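Local coordinates for pancreatic lipase related protein 2 (Equus caballus, PDB 1W52) that probably hydrolyses the acyl ester bonds of galactolipids and triacylglycerols, releasing free fatty acids, as a calcium-binding secreted lipase, at residues A[127-131]-A[162-167]; A[148-154]-A[171-177]; A[200-206]-A[224-230]; A[271-276]-A[309-313]. All blocks are in the same frame, centred on the assembly; numbering follows the deposited sequence.

Contact 1: residues A[127-131]-A[162-167]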
# COMPACT_ATOMS: atom_id res chain seq x y z
N GLY A 127 -8.89 7.59 -19.34
CA GLY A 127 -9.99 7.57 -18.40
C GLY A 127 -11.19 7.13 -19.19
O GLY A 127 -11.80 6.11 -18.89
N ALA A 128 -11.48 7.91 -20.22
CA ALA A 128 -12.55 7.73 -21.17
C ALA A 128 -12.49 6.42 -21.93
O ALA A 128 -13.46 5.74 -21.96
CB ALA A 128 -12.54 8.89 -22.14
N GLU A 129 -11.38 6.07 -22.55
CA GLU A 129 -11.25 4.73 -23.11
C GLU A 129 -11.81 3.74 -22.13
O GLU A 129 -12.62 2.90 -22.52
CB GLU A 129 -9.81 4.30 -23.35
CG GLU A 129 -9.07 5.16 -24.34
CD GLU A 129 -9.52 4.95 -25.76
OE1 GLU A 129 -9.56 3.79 -26.22
OE2 GLU A 129 -9.83 5.95 -26.43
N THR A 130 -11.36 3.80 -20.88
CA THR A 130 -11.71 2.82 -19.85
C THR A 130 -13.17 2.95 -19.47
O THR A 130 -13.95 2.04 -19.70
CB THR A 130 -10.74 2.93 -18.63
OG1 THR A 130 -9.51 2.28 -18.98
CG2 THR A 130 -11.22 2.16 -17.41
N ALA A 131 -13.55 4.09 -18.90
CA ALA A 131 -14.97 4.40 -18.68
C ALA A 131 -15.83 3.87 -19.82
O ALA A 131 -16.71 3.11 -19.59
CB ALA A 131 -15.18 5.88 -18.51
N GLU A 162 -10.69 8.89 -12.77
CA GLU A 162 -11.28 9.67 -13.84
C GLU A 162 -12.41 8.87 -14.41
O GLU A 162 -13.56 9.33 -14.31
CB GLU A 162 -10.28 10.07 -14.93
CG GLU A 162 -10.93 10.57 -16.24
CD GLU A 162 -11.54 11.99 -16.18
OE1 GLU A 162 -11.97 12.49 -15.11
OE2 GLU A 162 -11.60 12.61 -17.28
N ALA A 163 -12.11 7.72 -15.03
CA ALA A 163 -13.11 6.70 -15.37
C ALA A 163 -14.22 6.61 -14.31
O ALA A 163 -15.39 6.64 -14.60
CB ALA A 163 -12.44 5.40 -15.47
N GLY A 164 -13.83 6.53 -13.05
CA GLY A 164 -14.80 6.42 -12.00
C GLY A 164 -15.82 7.55 -11.94
O GLY A 164 -17.01 7.32 -11.64
N ARG A 165 -15.34 8.76 -12.18
CA ARG A 165 -16.16 9.94 -12.21
C ARG A 165 -17.02 10.03 -13.48
O ARG A 165 -18.16 10.51 -13.45
CB ARG A 165 -15.25 11.14 -12.13
CG ARG A 165 -15.94 12.48 -12.21
CD ARG A 165 -14.97 13.62 -12.60
NE ARG A 165 -14.51 13.40 -13.97
CZ ARG A 165 -14.98 14.05 -15.02
NH1 ARG A 165 -15.91 14.99 -14.87
NH2 ARG A 165 -14.52 13.77 -16.25
N ARG A 166 -16.50 9.55 -14.59
CA ARG A 166 -17.32 9.48 -15.77
C ARG A 166 -18.51 8.58 -15.52
O ARG A 166 -19.52 8.79 -16.12
CB ARG A 166 -16.52 8.99 -16.96
CG ARG A 166 -15.36 9.93 -17.27
CD ARG A 166 -14.36 9.38 -18.30
NE ARG A 166 -14.60 9.93 -19.63
CZ ARG A 166 -14.46 11.21 -19.94
NH1 ARG A 166 -14.07 12.08 -19.02
NH2 ARG A 166 -14.71 11.61 -21.17
N LEU A 167 -18.42 7.59 -14.64
CA LEU A 167 -19.58 6.72 -14.35
C LEU A 167 -20.25 7.16 -13.03
O LEU A 167 -20.64 6.34 -12.25
CB LEU A 167 -19.20 5.22 -14.36
CG LEU A 167 -18.04 4.77 -15.27
CD1 LEU A 167 -18.11 3.34 -15.84
CD2 LEU A 167 -17.86 5.67 -16.47
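Two helices of the alpha/beta-hydrolase domain, 116-141 and 155-166, pack here through small residues: the segment axes approach to 8.1 Å and cross at -54°. The close fit rests on Gly127, with Gly127 CA 4.4 Å from Ala163 CA; an ideal CB on Gly127 would sit 2.3 Å from Glu162 CG, a clash. Ala163 CB lies 3.6 Å from Gly127 O and 4.1 Å from Ala131 CB. Helix 155-166 follows the strand that leads to the predicted nucleophile, Ser154, and its C-terminal end supplies longer side chains. Ala131 CB touches Leu167 CD2 at 3.4 Å, Leu167 being the first residue to leave helical backbone angles, and meets Arg166 CD at 3.6 Å. Arg166 NE lies 3.4 Å from Ala128 CB. Within its own helix Arg166 NH1 is 3.1 Å from Glu162 OE2 in a salt bridge, and NH2 makes a weak hydrogen bond to Leu8 O. Glu162 OE1 takes Arg165 NE at 2.9 Å, giving a three-residue salt-bridge network; the Glu162 side chain lies about 6 Å from a bound calcium ion.

Contact 2: residues A[148-154]-A[171-177]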
# COMPACT_ATOMS: atom_id res chain seq x y z
N VAL A 148 -16.96 -3.78 -10.71
CA VAL A 148 -15.68 -3.40 -11.33
C VAL A 148 -14.79 -2.76 -10.30
O VAL A 148 -15.22 -1.86 -9.58
CB VAL A 148 -15.86 -2.36 -12.39
CG1 VAL A 148 -14.48 -1.80 -12.82
CG2 VAL A 148 -16.60 -2.95 -13.55
N HIS A 149 -13.54 -3.22 -10.29
CA HIS A 149 -12.46 -2.71 -9.43
C HIS A 149 -11.36 -2.16 -10.29
O HIS A 149 -10.75 -2.91 -11.10
CB HIS A 149 -11.87 -3.85 -8.66
CG HIS A 149 -10.80 -3.44 -7.70
ND1 HIS A 149 -9.82 -4.31 -7.27
CD2 HIS A 149 -10.60 -2.28 -7.04
CE1 HIS A 149 -9.05 -3.70 -6.39
NE2 HIS A 149 -9.50 -2.46 -6.24
N ILE A 150 -11.11 -0.86 -10.15
CA ILE A 150 -10.00 -0.29 -10.86
C ILE A 150 -8.86 -0.04 -9.93
O ILE A 150 -9.04 0.55 -8.90
CB ILE A 150 -10.35 0.97 -11.52
CG1 ILE A 150 -11.45 0.74 -12.53
CG2 ILE A 150 -9.14 1.44 -12.33
CD1 ILE A 150 -12.09 1.97 -13.00
N ILE A 151 -7.67 -0.49 -10.31
CA ILE A 151 -6.50 -0.30 -9.46
C ILE A 151 -5.50 0.53 -10.24
O ILE A 151 -5.00 0.05 -11.24
CB ILE A 151 -5.85 -1.66 -9.15
CG1 ILE A 151 -6.85 -2.70 -8.67
CG2 ILE A 151 -4.83 -1.48 -8.09
CD1 ILE A 151 -6.19 -4.11 -8.46
N GLY A 152 -5.16 1.73 -9.80
CA GLY A 152 -4.22 2.54 -10.57
C GLY A 152 -3.00 2.97 -9.76
O GLY A 152 -3.13 3.36 -8.60
N HIS A 153 -1.82 2.93 -10.35
CA HIS A 153 -0.59 3.46 -9.72
C HIS A 153 -0.17 4.87 -10.24
O HIS A 153 -0.11 5.09 -11.43
CB HIS A 153 0.61 2.50 -9.92
CG HIS A 153 1.90 3.08 -9.41
ND1 HIS A 153 2.84 3.64 -10.24
CD2 HIS A 153 2.36 3.25 -8.14
CE1 HIS A 153 3.84 4.11 -9.51
NE2 HIS A 153 3.57 3.91 -8.23
N SER A 154 0.17 5.78 -9.32
CA SER A 154 0.71 7.10 -9.65
C SER A 154 -0.29 7.79 -10.55
O SER A 154 -1.40 8.06 -10.16
CB SER A 154 2.12 7.05 -10.31
OG SER A 154 2.66 8.33 -10.74
N VAL A 171 -19.06 2.70 -10.11
CA VAL A 171 -18.03 1.67 -10.09
C VAL A 171 -17.69 1.29 -8.64
O VAL A 171 -17.50 2.13 -7.78
CB VAL A 171 -16.78 2.13 -10.91
CG1 VAL A 171 -16.54 3.61 -10.70
CG2 VAL A 171 -15.53 1.39 -10.53
N GLY A 172 -17.63 0.00 -8.38
CA GLY A 172 -17.62 -0.49 -7.03
C GLY A 172 -16.38 -0.17 -6.25
O GLY A 172 -16.43 -0.00 -5.04
N ARG A 173 -15.24 -0.13 -6.92
CA ARG A 173 -14.00 0.20 -6.23
C ARG A 173 -12.89 0.62 -7.14
O ARG A 173 -12.61 -0.01 -8.17
CB ARG A 173 -13.52 -1.01 -5.48
CG ARG A 173 -12.34 -0.81 -4.61
CD ARG A 173 -11.85 -2.13 -4.14
NE ARG A 173 -10.83 -2.06 -3.11
CZ ARG A 173 -10.00 -3.05 -2.81
NH1 ARG A 173 -10.08 -4.18 -3.50
NH2 ARG A 173 -9.10 -2.94 -1.84
N VAL A 174 -12.25 1.71 -6.73
CA VAL A 174 -11.00 2.12 -7.31
C VAL A 174 -10.03 2.20 -6.14
O VAL A 174 -10.38 2.65 -5.04
CB VAL A 174 -11.10 3.44 -8.15
CG1 VAL A 174 -11.77 4.49 -7.41
CG2 VAL A 174 -9.72 3.97 -8.50
N THR A 175 -8.85 1.66 -6.40
CA THR A 175 -7.75 1.62 -5.46
C THR A 175 -6.62 2.47 -6.02
O THR A 175 -6.19 2.28 -7.17
CB THR A 175 -7.27 0.19 -5.32
OG1 THR A 175 -8.28 -0.60 -4.64
CG2 THR A 175 -6.05 0.15 -4.44
N GLY A 176 -6.15 3.42 -5.23
CA GLY A 176 -5.08 4.30 -5.67
C GLY A 176 -3.72 3.89 -5.12
O GLY A 176 -3.46 4.06 -3.96
N LEU A 177 -2.85 3.32 -5.94
CA LEU A 177 -1.50 2.99 -5.50
C LEU A 177 -0.55 4.19 -5.68
O LEU A 177 -0.15 4.55 -6.80
CB LEU A 177 -1.00 1.79 -6.28
CG LEU A 177 -1.89 0.58 -6.10
CD1 LEU A 177 -1.05 -0.57 -6.47
CD2 LEU A 177 -2.35 0.37 -4.67
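Ile150 and Val174 pair side by side at the apolar centre, CB to CB 4.2 Å; on the same flank Val171 CG2 reaches Ile150 CD1 at 4.3 Å and Val148 CG1 at 4.1 Å. On the other sheet face Ile151 CG2 packs on Leu177 CG at 4.1 Å. Around these contacts runs a parallel ladder, the strand axes 4.5 Å apart and 12° from parallel: Arg173 N to Val148 O (3.2 Å), Ile150 N to Arg173 O (2.6 Å), Thr175 N to Ile150 O (2.7 Å), Gly152 N to Thr175 O (2.9 Å) and Leu177 N to Gly152 O (2.7 Å). A last bond, Ser154 N to Leu177 O (2.8 Å), ties down the predicted nucleophile, whose phi/psi of 57/-117° fits the strained nucleophile elbow of GxSxG lipases; its OG bonds to His265. Toward the polar edge His149 NE2 donates to Thr175 OG1 (2.7 Å), and Asp202 also engages Thr175 besides pairing with Arg173. The two strands belong to a beta-alpha-beta unit: helix 155-166 lies against Ile150 and Val174, helix 257-277 packs on the opposite face against Ile151 and Leu177, and strand 72-76 hydrogen-bonds along the edge of 148-153 that faces away from 173-177.

Contact 3: residues A[200-206]-A[224-230]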
# COMPACT_ATOMS: atom_id res chain seq x y z
N PHE A 200 -16.34 2.75 -3.36
CA PHE A 200 -15.25 2.55 -2.41
C PHE A 200 -13.91 2.90 -3.04
O PHE A 200 -13.53 2.30 -4.08
CB PHE A 200 -15.21 1.10 -2.02
CG PHE A 200 -14.16 0.78 -1.02
CD1 PHE A 200 -13.93 1.59 0.10
CD2 PHE A 200 -13.38 -0.38 -1.18
CE1 PHE A 200 -12.97 1.25 1.05
CE2 PHE A 200 -12.42 -0.71 -0.20
CZ PHE A 200 -12.23 0.11 0.90
N VAL A 201 -13.20 3.81 -2.38
CA VAL A 201 -11.84 4.22 -2.76
C VAL A 201 -10.92 3.94 -1.58
O VAL A 201 -11.11 4.45 -0.47
CB VAL A 201 -11.75 5.75 -3.12
CG1 VAL A 201 -10.34 6.13 -3.58
CG2 VAL A 201 -12.77 6.18 -4.22
N ASP A 202 -9.88 3.18 -1.86
CA ASP A 202 -8.85 2.92 -0.87
C ASP A 202 -7.49 3.34 -1.42
O ASP A 202 -7.15 3.05 -2.55
CB ASP A 202 -8.80 1.45 -0.49
CG ASP A 202 -8.68 0.53 -1.71
OD1 ASP A 202 -9.25 0.88 -2.79
OD2 ASP A 202 -8.03 -0.54 -1.66
N VAL A 203 -6.69 3.98 -0.60
CA VAL A 203 -5.42 4.48 -1.07
C VAL A 203 -4.24 3.96 -0.24
O VAL A 203 -4.30 3.93 0.97
CB VAL A 203 -5.43 6.00 -1.04
CG1 VAL A 203 -4.28 6.57 -1.88
CG2 VAL A 203 -6.76 6.50 -1.54
N ILE A 204 -3.17 3.56 -0.93
CA ILE A 204 -1.88 3.32 -0.30
C ILE A 204 -0.88 4.45 -0.63
O ILE A 204 -0.63 4.74 -1.78
CB ILE A 204 -1.33 1.96 -0.72
CG1 ILE A 204 -2.34 0.91 -0.35
CG2 ILE A 204 -0.04 1.63 0.03
CD1 ILE A 204 -1.99 -0.46 -0.89
N HIS A 205 -0.33 5.06 0.43
CA HIS A 205 0.59 6.21 0.33
C HIS A 205 2.01 5.77 0.73
O HIS A 205 2.26 5.54 1.91
CB HIS A 205 0.22 7.29 1.34
CG HIS A 205 -1.14 7.90 1.16
ND1 HIS A 205 -1.33 9.13 0.57
CD2 HIS A 205 -2.36 7.51 1.61
CE1 HIS A 205 -2.61 9.45 0.62
NE2 HIS A 205 -3.26 8.48 1.24
N THR A 206 2.90 5.65 -0.26
CA THR A 206 4.29 5.27 0.00
C THR A 206 5.34 6.36 -0.23
O THR A 206 6.45 6.15 0.17
CB THR A 206 4.71 4.03 -0.83
OG1 THR A 206 4.47 4.28 -2.23
CG2 THR A 206 3.82 2.81 -0.48
N GLY A 224 -9.42 8.92 -0.09
CA GLY A 224 -10.12 7.65 -0.18
C GLY A 224 -11.09 7.58 0.97
O GLY A 224 -11.09 8.48 1.82
N HIS A 225 -11.92 6.55 0.98
CA HIS A 225 -12.64 6.25 2.22
C HIS A 225 -11.61 5.77 3.22
O HIS A 225 -11.72 5.98 4.42
CB HIS A 225 -13.76 5.24 1.99
CG HIS A 225 -14.74 5.71 0.96
ND1 HIS A 225 -14.64 5.33 -0.36
CD2 HIS A 225 -15.75 6.60 1.03
CE1 HIS A 225 -15.59 5.93 -1.06
NE2 HIS A 225 -16.25 6.72 -0.24
N MET A 226 -10.56 5.15 2.69
CA MET A 226 -9.45 4.73 3.52
C MET A 226 -8.10 5.12 2.91
O MET A 226 -7.83 4.91 1.75
CB MET A 226 -9.56 3.23 3.65
CG MET A 226 -10.95 2.74 3.96
SD MET A 226 -10.77 1.20 4.88
CE MET A 226 -11.10 -0.02 3.80
N ASP A 227 -7.26 5.73 3.71
CA ASP A 227 -5.95 6.14 3.29
C ASP A 227 -5.03 5.42 4.22
O ASP A 227 -5.06 5.68 5.41
CB ASP A 227 -5.81 7.66 3.45
CG ASP A 227 -6.61 8.43 2.41
OD1 ASP A 227 -6.00 8.75 1.33
OD2 ASP A 227 -7.85 8.69 2.58
N PHE A 228 -4.25 4.47 3.69
CA PHE A 228 -3.25 3.74 4.47
C PHE A 228 -1.87 4.41 4.34
O PHE A 228 -1.53 4.88 3.23
CB PHE A 228 -3.12 2.32 3.96
CG PHE A 228 -4.38 1.52 4.05
CD1 PHE A 228 -5.42 1.74 3.16
CD2 PHE A 228 -4.52 0.54 4.99
CE1 PHE A 228 -6.56 0.99 3.21
CE2 PHE A 228 -5.67 -0.22 5.06
CZ PHE A 228 -6.68 0.00 4.17
N PHE A 229 -1.09 4.40 5.44
CA PHE A 229 0.27 4.97 5.46
C PHE A 229 1.39 4.02 5.92
O PHE A 229 1.92 4.19 7.02
CB PHE A 229 0.24 6.21 6.33
CG PHE A 229 -0.59 7.29 5.78
CD1 PHE A 229 -1.96 7.29 5.99
CD2 PHE A 229 -0.02 8.27 4.99
CE1 PHE A 229 -2.76 8.34 5.44
CE2 PHE A 229 -0.79 9.29 4.39
CZ PHE A 229 -2.16 9.33 4.62
N PRO A 230 1.75 3.03 5.12
CA PRO A 230 2.78 2.06 5.52
C PRO A 230 4.08 2.74 5.89
O PRO A 230 4.64 3.59 5.17
CB PRO A 230 3.01 1.23 4.25
CG PRO A 230 2.45 2.06 3.13
CD PRO A 230 1.26 2.73 3.78
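Strands 201-204 and 226-230 are parallel neighbours in the central sheet of the alpha/beta-hydrolase fold, their axes 4.7 Å apart and 14° from parallel. The ladder starts irregularly: Val201 O accepts from both His225 N (2.7 Å) and Met226 N (3.3 Å), while Val201 N donates to the ring atom His225 ND1 (2.9 Å), so a side chain takes the place of a backbone acceptor. Regular pairing follows, with Val203 N to Met226 O and Phe228 N to Val203 O, both 2.8 Å, then His205 N to Phe228 O at 3.1 Å. Asp227 is well supplied: OD1 receives His205 NE2 (2.8 Å) and also the amide of Val223, and OD2 takes Gly224 N (3.1 Å). His205 ND1 is satisfied by Met219 O. Asp202 turns to Arg173 and Thr175 of the adjoining strand. Thr206 N bonds to Asp178, the predicted charge-relay acid, and Thr206 OG1 to Asn264 O. The His205 ring lies in an offset stack on Phe229, centroids 4.2 Å apart and planes 7° from parallel, with His205 CD2 3.5 Å from Phe229 CZ.

Contact 4: residues A[271-276]-A[309-313]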
# COMPACT_ATOMS: atom_id res chain seq x y z
N TYR A 271 3.66 -3.51 -2.31
CA TYR A 271 2.93 -3.97 -1.17
C TYR A 271 1.59 -4.53 -1.65
O TYR A 271 1.17 -5.62 -1.24
CB TYR A 271 2.69 -2.84 -0.20
CG TYR A 271 3.91 -2.16 0.37
CD1 TYR A 271 5.12 -2.80 0.48
CD2 TYR A 271 3.83 -0.86 0.83
CE1 TYR A 271 6.23 -2.13 1.01
CE2 TYR A 271 4.94 -0.20 1.36
CZ TYR A 271 6.13 -0.84 1.45
OH TYR A 271 7.23 -0.18 1.98
N TYR A 272 0.92 -3.81 -2.54
CA TYR A 272 -0.38 -4.27 -2.94
C TYR A 272 -0.25 -5.64 -3.57
O TYR A 272 -0.87 -6.58 -3.15
CB TYR A 272 -1.02 -3.31 -3.93
CG TYR A 272 -2.45 -3.71 -4.29
CD1 TYR A 272 -2.71 -4.66 -5.26
CD2 TYR A 272 -3.52 -3.10 -3.68
CE1 TYR A 272 -3.98 -5.00 -5.61
CE2 TYR A 272 -4.81 -3.44 -4.02
CZ TYR A 272 -5.03 -4.39 -4.98
OH TYR A 272 -6.30 -4.75 -5.33
N SER A 273 0.54 -5.76 -4.61
CA SER A 273 0.63 -7.04 -5.26
C SER A 273 0.91 -8.20 -4.26
O SER A 273 0.42 -9.31 -4.41
CB SER A 273 1.70 -6.99 -6.34
OG SER A 273 2.11 -8.28 -6.67
N SER A 274 1.68 -7.97 -3.21
CA SER A 274 1.95 -9.03 -2.24
C SER A 274 0.75 -9.31 -1.36
O SER A 274 0.53 -10.44 -1.00
CB SER A 274 3.10 -8.66 -1.32
OG SER A 274 3.12 -9.52 -0.18
N SER A 275 0.01 -8.30 -0.95
CA SER A 275 -1.29 -8.48 -0.24
C SER A 275 -2.31 -9.38 -1.00
O SER A 275 -3.16 -10.04 -0.40
CB SER A 275 -1.97 -7.12 0.02
OG SER A 275 -2.72 -6.72 -1.09
N ILE A 276 -2.23 -9.37 -2.32
CA ILE A 276 -3.05 -10.23 -3.10
C ILE A 276 -2.89 -11.67 -2.66
O ILE A 276 -3.90 -12.36 -2.46
CB ILE A 276 -2.65 -10.17 -4.53
CG1 ILE A 276 -3.06 -8.83 -5.16
CG2 ILE A 276 -3.28 -11.37 -5.28
CD1 ILE A 276 -2.59 -8.70 -6.61
N MET A 309 -4.75 -4.28 4.47
CA MET A 309 -4.36 -3.23 3.51
C MET A 309 -4.02 -3.93 2.26
O MET A 309 -3.46 -4.99 2.27
CB MET A 309 -3.12 -2.47 3.97
CG MET A 309 -2.65 -1.40 2.98
SD MET A 309 -1.02 -0.59 3.24
CE MET A 309 -0.10 -1.61 2.22
N GLY A 310 -4.41 -3.40 1.14
CA GLY A 310 -4.25 -4.20 -0.03
C GLY A 310 -5.53 -4.67 -0.66
O GLY A 310 -6.59 -4.07 -0.58
N HIS A 311 -5.37 -5.77 -1.38
CA HIS A 311 -6.44 -6.43 -2.10
C HIS A 311 -7.68 -6.69 -1.26
O HIS A 311 -8.78 -6.42 -1.74
CB HIS A 311 -5.93 -7.76 -2.60
CG HIS A 311 -6.63 -8.23 -3.82
ND1 HIS A 311 -6.59 -7.53 -5.00
CD2 HIS A 311 -7.42 -9.30 -4.03
CE1 HIS A 311 -7.30 -8.18 -5.91
NE2 HIS A 311 -7.81 -9.26 -5.34
N TYR A 312 -7.50 -7.15 -0.01
CA TYR A 312 -8.66 -7.53 0.84
C TYR A 312 -9.17 -6.44 1.75
O TYR A 312 -9.84 -6.71 2.75
CB TYR A 312 -8.42 -8.85 1.60
CG TYR A 312 -8.13 -9.99 0.62
CD1 TYR A 312 -6.84 -10.38 0.36
CD2 TYR A 312 -9.15 -10.59 -0.12
CE1 TYR A 312 -6.56 -11.37 -0.55
CE2 TYR A 312 -8.88 -11.59 -1.05
CZ TYR A 312 -7.58 -11.99 -1.26
OH TYR A 312 -7.28 -13.01 -2.19
N ALA A 313 -8.86 -5.20 1.38
CA ALA A 313 -9.40 -4.03 2.10
C ALA A 313 -10.93 -3.94 2.00
O ALA A 313 -11.59 -3.50 2.91
CB ALA A 313 -8.77 -2.74 1.58
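Tyr272 lays one ring face beneath the 309-313 backbone: the amide of His311 sits over it, and Tyr272 CE2 is 3.6 Å from Gly310 C. The phenol then reaches past the peptide, and Tyr272 OH shares a 2.8 Å hydrogen bond with His311 ND1. One helical turn on, Ser275 OG accepts His311 N (2.8 Å, N-H...O angle 166°) while giving its own proton to Tyr272 O (2.8 Å), so a single hydroxyl links loop amide to helix carbonyl. Gly310 permits this approach: its CA is 3.1 Å from Ser275 OG, an ideal CB would clash there at 2.0 Å, and its phi/psi of 112/-156° would jam a CB against the preceding carbonyl. The contact thus seats an irregular loop on helix 257-277, which packs on the central sheet of the alpha/beta-hydrolase domain and carries the predicted catalytic His265 nearer its start. Met309 CE touches Tyr271 CB at 3.9 Å, extending the apolar side toward Phe228 and Pro230. At the other end Tyr312 CE1 rests 3.4 Å from Ile276 O, to which Tyr312 OH makes a weak 3.5 Å hydrogen bond; the Tyr312 side chain is about 4 Å from a bound calcium ion.

In the fold
Contacts 2 and 3 are successive pairings in one sheet, joined where strands 173-177 and 201-204 run side by side; their centres are 11 Å apart, and Arg173 NH2 meets Asp202 OD2 at 2.6 Å. The same guanidinium reaches contact 4, with Arg173 NH2 3.0 Å from Gly310 O and Arg173 NH1 3.1 Å from His311 O. Contact 1 packs on contact 2, Gly164 CA lying 3.5 Å from Val171 CG1, but its centre is 23 Å from that of contact 4. The Ser154 side chain in contact 2 is about 3 Å from that of His265 and about 4 Å from bound detergent, whereas that of Thr206 in contact 3 is about 4 Å from that of Asp178.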